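Local coordinates for hypothetical sugar ABC-transporter sugar binding protein (Arthrobacter globiformis, PDB 7BVT) that probably serves as the substrate-binding protein of an ABC transporter, capturing cyclic alpha-maltosyl-1,6-maltose for uptake into the cell, at residues G26-G38 with S56-F70. Sequence-based numbering, arbitrary orientation.
Sequences GPVEVTVWHYWDG and SDVRISASNVPNSDF
Strands 28-34 and 58-64 are the two parallel strands of a beta-alpha-beta unit of this solute-binding protein, zipped together by backbone bonds from Val28 N to Asp57 O through to Val65 N to His34 O (2.8 Å). On one face, branched aliphatic residues suit a helix-covered sheet: the CD1 of Ile60 presses against Val30 CG1 at a tight 3.5 Å, while its CG2 meets Val32 CG2. The other face is more polar at its start, where a water donates to Glu29 OE1 and Arg59 O and accepts from Ser61 OG; farther on, Val65 CG2 packs obliquely against Trp33, 4.0 Å from its CB.

At the carboxyl ends, the His34 imidazole, turned back between its own N and C (chi1 65°), lays one face over Asn64 CA and takes the Trp36 N-H in its plane on ND1 (2.9 Å). Replacing His34 with an alanine is likely to leave the Trp36 N-H without its acceptor and Asn64 CA without the ring face it packs on. Asn64 ND2 reaches Trp36 O from above the carbonyl plane, and Asn67 ND2 sits 3.4 Å over the centre of the Tyr35 ring. Tyr35, whose hydroxyl bonds Glu297, lies near the bound glucose. Helix 38-53 and helix 306-319 pack on the aliphatic face, and strand 86-90 continues the sheet beyond strand 28-34.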
loop_
_atom_site.group_PDB
_atom_site.type_symbol
_atom_site.label_atom_id
_atom_site.label_comp_id
_atom_site.label_asym_id
_atom_site.label_seq_id
_atom_site.Cartn_x
_atom_site.Cartn_y
_atom_site.Cartn_z
ATOM N N GLY A 26 16.905 27.193 -24.351
ATOM C CA GLY A 26 16.369 26.965 -22.958
ATOM C C GLY A 26 15.942 25.513 -22.750
ATOM O O GLY A 26 15.932 24.718 -23.688
ATOM N N PRO A 27 15.645 25.087 -21.508
ATOM C CA PRO A 27 15.324 23.675 -21.244
ATOM C C PRO A 27 13.993 23.169 -21.820
ATOM O O PRO A 27 13.113 23.943 -22.140
ATOM C CB PRO A 27 15.291 23.611 -19.715
ATOM C CG PRO A 27 14.912 25.027 -19.313
ATOM C CD PRO A 27 15.679 25.903 -20.287
ATOM N N VAL A 28 13.859 21.852 -21.950
ATOM C CA VAL A 28 12.536 21.226 -22.215
ATOM C C VAL A 28 11.703 21.402 -20.935
ATOM O O VAL A 28 12.202 21.003 -19.843
ATOM C CB VAL A 28 12.665 19.736 -22.591
ATOM C CG1 VAL A 28 11.288 19.074 -22.770
ATOM C CG2 VAL A 28 13.538 19.517 -23.819
ATOM N N GLU A 29 10.515 21.987 -21.048
ATOM C CA GLU A 29 9.622 22.246 -19.893
ATOM C C GLU A 29 8.785 20.995 -19.665
ATOM O O GLU A 29 8.188 20.507 -20.621
ATOM C CB GLU A 29 8.730 23.457 -20.153
ATOM C CG GLU A 29 9.541 24.690 -20.520
ATOM C CD GLU A 29 10.217 25.388 -19.355
ATOM O OE1 GLU A 29 9.846 25.087 -18.193
ATOM O OE2 GLU A 29 11.113 26.251 -19.604
ATOM N N VAL A 30 8.808 20.470 -18.451
ATOM C CA VAL A 30 8.119 19.217 -18.077
ATOM C C VAL A 30 7.261 19.547 -16.859
ATOM O O VAL A 30 7.772 20.019 -15.835
ATOM C CB VAL A 30 9.157 18.105 -17.816
ATOM C CG1 VAL A 30 8.545 16.863 -17.172
ATOM C CG2 VAL A 30 9.895 17.703 -19.079
ATOM N N THR A 31 5.992 19.280 -16.988
ATOM C CA THR A 31 5.053 19.494 -15.882
ATOM C C THR A 31 4.838 18.196 -15.091
ATOM O O THR A 31 4.727 17.135 -15.709
ATOM C CB THR A 31 3.749 20.062 -16.387
ATOM O OG1 THR A 31 3.171 19.171 -17.334
ATOM C CG2 THR A 31 3.985 21.449 -16.976
ATOM N N VAL A 32 4.741 18.325 -13.786
ATOM C CA VAL A 32 4.484 17.192 -12.849
ATOM C C VAL A 32 3.290 17.577 -12.006
ATOM O O VAL A 32 3.374 18.632 -11.384
ATOM C CB VAL A 32 5.680 16.883 -11.950
ATOM C CG1 VAL A 32 5.320 15.776 -10.975
ATOM C CG2 VAL A 32 6.897 16.513 -12.753
ATOM N N TRP A 33 2.261 16.765 -11.993
ATOM C CA TRP A 33 1.162 16.908 -11.025
ATOM C C TRP A 33 1.268 15.799 -9.984
ATOM O O TRP A 33 1.493 14.634 -10.365
ATOM C CB TRP A 33 -0.187 16.862 -11.679
ATOM C CG TRP A 33 -0.471 17.924 -12.696
ATOM C CD1 TRP A 33 0.272 19.019 -12.961
ATOM C CD2 TRP A 33 -1.632 18.021 -13.518
ATOM N NE1 TRP A 33 -0.340 19.774 -13.926
ATOM C CE2 TRP A 33 -1.496 19.203 -14.282
ATOM C CE3 TRP A 33 -2.762 17.235 -13.683
ATOM C CZ2 TRP A 33 -2.429 19.578 -15.247
ATOM C CZ3 TRP A 33 -3.715 17.642 -14.596
ATOM C CH2 TRP A 33 -3.535 18.782 -15.368
ATOM N N HIS A 34 1.085 16.152 -8.721
ATOM C CA HIS A 34 1.172 15.195 -7.603
ATOM C C HIS A 34 0.150 15.646 -6.574
ATOM O O HIS A 34 -0.373 16.750 -6.777
ATOM C CB HIS A 34 2.551 15.143 -7.020
ATOM C CG HIS A 34 2.905 16.447 -6.410
ATOM N ND1 HIS A 34 2.562 16.742 -5.105
ATOM C CD2 HIS A 34 3.595 17.498 -6.917
ATOM C CE1 HIS A 34 3.063 17.946 -4.814
ATOM N NE2 HIS A 34 3.678 18.456 -5.903
ATOM N N TYR A 35 -0.075 14.853 -5.544
ATOM C CA TYR A 35 -1.081 15.206 -4.499
ATOM C C TYR A 35 -0.402 15.374 -3.142
ATOM O O TYR A 35 -1.133 15.455 -2.140
ATOM C CB TYR A 35 -2.276 14.232 -4.478
ATOM C CG TYR A 35 -1.963 12.759 -4.327
ATOM C CD1 TYR A 35 -1.227 12.277 -3.264
ATOM C CD2 TYR A 35 -2.440 11.838 -5.236
ATOM C CE1 TYR A 35 -0.933 10.919 -3.112
ATOM C CE2 TYR A 35 -2.185 10.481 -5.084
ATOM C CZ TYR A 35 -1.432 10.027 -4.023
ATOM O OH TYR A 35 -1.214 8.672 -3.904
ATOM N N TRP A 36 0.916 15.402 -3.065
ATOM C CA TRP A 36 1.610 15.535 -1.762
ATOM C C TRP A 36 1.306 16.908 -1.127
ATOM O O TRP A 36 1.281 17.941 -1.858
ATOM C CB TRP A 36 3.113 15.315 -1.905
ATOM C CG TRP A 36 3.456 13.890 -2.227
ATOM C CD1 TRP A 36 3.071 12.757 -1.568
ATOM C CD2 TRP A 36 4.341 13.449 -3.261
ATOM N NE1 TRP A 36 3.659 11.653 -2.114
ATOM C CE2 TRP A 36 4.428 12.040 -3.169
ATOM C CE3 TRP A 36 5.057 14.102 -4.263
ATOM C CZ2 TRP A 36 5.200 11.286 -4.051
ATOM C CZ3 TRP A 36 5.845 13.355 -5.108
ATOM C CH2 TRP A 36 5.886 11.973 -5.016
ATOM N N ASP A 37 1.227 16.875 0.200
ATOM C CA ASP A 37 1.125 18.056 1.081
ATOM C C ASP A 37 2.263 18.027 2.091
ATOM O O ASP A 37 2.982 17.022 2.225
ATOM C CB ASP A 37 -0.200 18.053 1.845
ATOM C CG ASP A 37 -1.421 18.117 0.943
ATOM O OD1 ASP A 37 -1.364 18.827 -0.093
ATOM O OD2 ASP A 37 -2.419 17.448 1.275
ATOM N N GLY A 38 2.377 19.103 2.853
ATOM C CA GLY A 38 3.169 19.051 4.091
ATOM C C GLY A 38 4.616 18.758 3.808
ATOM O O GLY A 38 5.130 19.301 2.837
ATOM N N SER A 56 20.732 21.877 -17.348
ATOM C CA SER A 56 20.022 22.927 -18.115
ATOM C C SER A 56 19.250 22.362 -19.303
ATOM O O SER A 56 18.811 23.177 -20.128
ATOM C CB SER A 56 21.053 23.972 -18.558
ATOM O OG SER A 56 21.440 24.695 -17.404
ATOM N N ASP A 57 19.015 21.057 -19.372
ATOM C CA ASP A 57 18.301 20.391 -20.496
ATOM C C ASP A 57 16.822 20.217 -20.206
ATOM O O ASP A 57 16.045 20.211 -21.183
ATOM C CB ASP A 57 18.896 19.027 -20.798
ATOM C CG ASP A 57 20.344 19.160 -21.175
ATOM O OD1 ASP A 57 20.582 19.906 -22.121
ATOM O OD2 ASP A 57 21.180 18.587 -20.463
ATOM N N VAL A 58 16.447 20.088 -18.925
ATOM C CA VAL A 58 15.045 19.869 -18.491
ATOM C C VAL A 58 14.761 20.821 -17.342
ATOM O O VAL A 58 15.603 20.930 -16.437
ATOM C CB VAL A 58 14.837 18.405 -18.078
ATOM C CG1 VAL A 58 13.403 18.125 -17.668
ATOM C CG2 VAL A 58 15.271 17.463 -19.167
ATOM N N ARG A 59 13.565 21.422 -17.335
ATOM C CA ARG A 59 13.057 22.195 -16.184
ATOM C C ARG A 59 11.717 21.578 -15.780
ATOM O O ARG A 59 10.791 21.532 -16.639
ATOM C CB ARG A 59 12.882 23.683 -16.505
ATOM C CG ARG A 59 12.135 24.464 -15.434
ATOM C CD ARG A 59 12.286 25.986 -15.535
ATOM N NE ARG A 59 11.786 26.649 -14.313
ATOM C CZ ARG A 59 12.420 26.673 -13.126
ATOM N NH1 ARG A 59 13.601 26.086 -12.970
ATOM N NH2 ARG A 59 11.874 27.289 -12.091
ATOM N N ILE A 60 11.668 21.113 -14.530
ATOM C CA ILE A 60 10.471 20.483 -13.927
ATOM C C ILE A 60 9.664 21.591 -13.253
ATOM O O ILE A 60 10.248 22.350 -12.440
ATOM C CB ILE A 60 10.848 19.396 -12.902
ATOM C CG1 ILE A 60 11.561 18.201 -13.562
ATOM C CG2 ILE A 60 9.592 18.989 -12.114
ATOM C CD1 ILE A 60 10.683 17.351 -14.455
ATOM N N SER A 61 8.392 21.647 -13.586
ATOM C CA SER A 61 7.383 22.499 -12.929
ATOM C C SER A 61 6.382 21.574 -12.266
ATOM O O SER A 61 5.581 21.006 -12.972
ATOM C CB SER A 61 6.689 23.433 -13.877
ATOM O OG SER A 61 7.632 24.346 -14.383
ATOM N N ALA A 62 6.431 21.534 -10.952
ATOM C CA ALA A 62 5.583 20.646 -10.143
ATOM C C ALA A 62 4.409 21.460 -9.635
ATOM O O ALA A 62 4.677 22.613 -9.212
ATOM C CB ALA A 62 6.406 20.084 -9.041
ATOM N N SER A 63 3.219 20.874 -9.635
ATOM C CA SER A 63 1.982 21.437 -9.017
ATOM C C SER A 63 1.282 20.387 -8.158
ATOM O O SER A 63 1.152 19.208 -8.580
ATOM C CB SER A 63 1.073 21.979 -10.042
ATOM O OG SER A 63 1.753 22.943 -10.839
ATOM N N ASN A 64 0.765 20.815 -7.023
ATOM C CA ASN A 64 -0.156 20.003 -6.205
ATOM C C ASN A 64 -1.544 20.047 -6.823
ATOM O O ASN A 64 -2.006 21.127 -7.233
ATOM C CB ASN A 64 -0.211 20.477 -4.755
ATOM C CG ASN A 64 -1.346 19.818 -4.005
ATOM O OD1 ASN A 64 -2.523 20.228 -4.106
ATOM N ND2 ASN A 64 -1.018 18.705 -3.358
ATOM N N VAL A 65 -2.181 18.899 -6.926
ATOM C CA VAL A 65 -3.609 18.722 -7.232
ATOM C C VAL A 65 -4.165 17.899 -6.081
ATOM O O VAL A 65 -3.613 16.837 -5.773
ATOM C CB VAL A 65 -3.823 18.011 -8.580
ATOM C CG1 VAL A 65 -5.282 17.766 -8.856
ATOM C CG2 VAL A 65 -3.148 18.713 -9.735
ATOM N N PRO A 66 -5.235 18.352 -5.371
ATOM C CA PRO A 66 -5.814 17.576 -4.282
ATOM C C PRO A 66 -6.155 16.133 -4.682
ATOM O O PRO A 66 -6.629 15.868 -5.769
ATOM C CB PRO A 66 -7.062 18.374 -3.883
ATOM C CG PRO A 66 -6.704 19.767 -4.277
ATOM C CD PRO A 66 -5.968 19.618 -5.593
ATOM N N ASN A 67 -5.849 15.233 -3.765
ATOM C CA ASN A 67 -6.017 13.773 -3.934
ATOM C C ASN A 67 -7.421 13.535 -4.484
ATOM O O ASN A 67 -7.570 12.839 -5.513
ATOM C CB ASN A 67 -5.693 13.024 -2.632
ATOM C CG ASN A 67 -5.866 11.525 -2.789
ATOM O OD1 ASN A 67 -6.995 11.042 -2.913
ATOM N ND2 ASN A 67 -4.757 10.787 -2.806
ATOM N N SER A 68 -8.444 14.121 -3.836
ATOM C CA SER A 68 -9.858 13.853 -4.178
ATOM C C SER A 68 -10.242 14.409 -5.551
ATOM O O SER A 68 -11.244 13.907 -6.085
ATOM C CB SER A 68 -10.801 14.391 -3.106
ATOM O OG SER A 68 -10.561 15.778 -2.881
ATOM N N ASP A 69 -9.498 15.374 -6.091
ATOM C CA ASP A 69 -9.797 16.060 -7.380
ATOM C C ASP A 69 -8.948 15.488 -8.531
ATOM O O ASP A 69 -9.118 15.898 -9.649
ATOM C CB ASP A 69 -9.514 17.554 -7.247
ATOM C CG ASP A 69 -10.375 18.226 -6.176
ATOM O OD1 ASP A 69 -11.519 17.796 -6.025
ATOM O OD2 ASP A 69 -9.833 19.059 -5.418
ATOM N N PHE A 70 -8.018 14.590 -8.253
ATOM C CA PHE A 70 -6.883 14.330 -9.190
ATOM C C PHE A 70 -7.373 13.604 -10.446
ATOM O O PHE A 70 -7.047 14.007 -11.581
ATOM C CB PHE A 70 -5.810 13.535 -8.426
ATOM C CG PHE A 70 -4.446 13.526 -9.069
ATOM C CD1 PHE A 70 -4.176 12.662 -10.120
ATOM C CD2 PHE A 70 -3.415 14.312 -8.573
ATOM C CE1 PHE A 70 -2.902 12.601 -10.663
ATOM C CE2 PHE A 70 -2.149 14.261 -9.141
ATOM C CZ PHE A 70 -1.907 13.417 -10.208
HETATM O O HOH W 1 8.514 23.395 -16.840
HETATM O O HOH W 2 -3.534 20.555 -1.669
#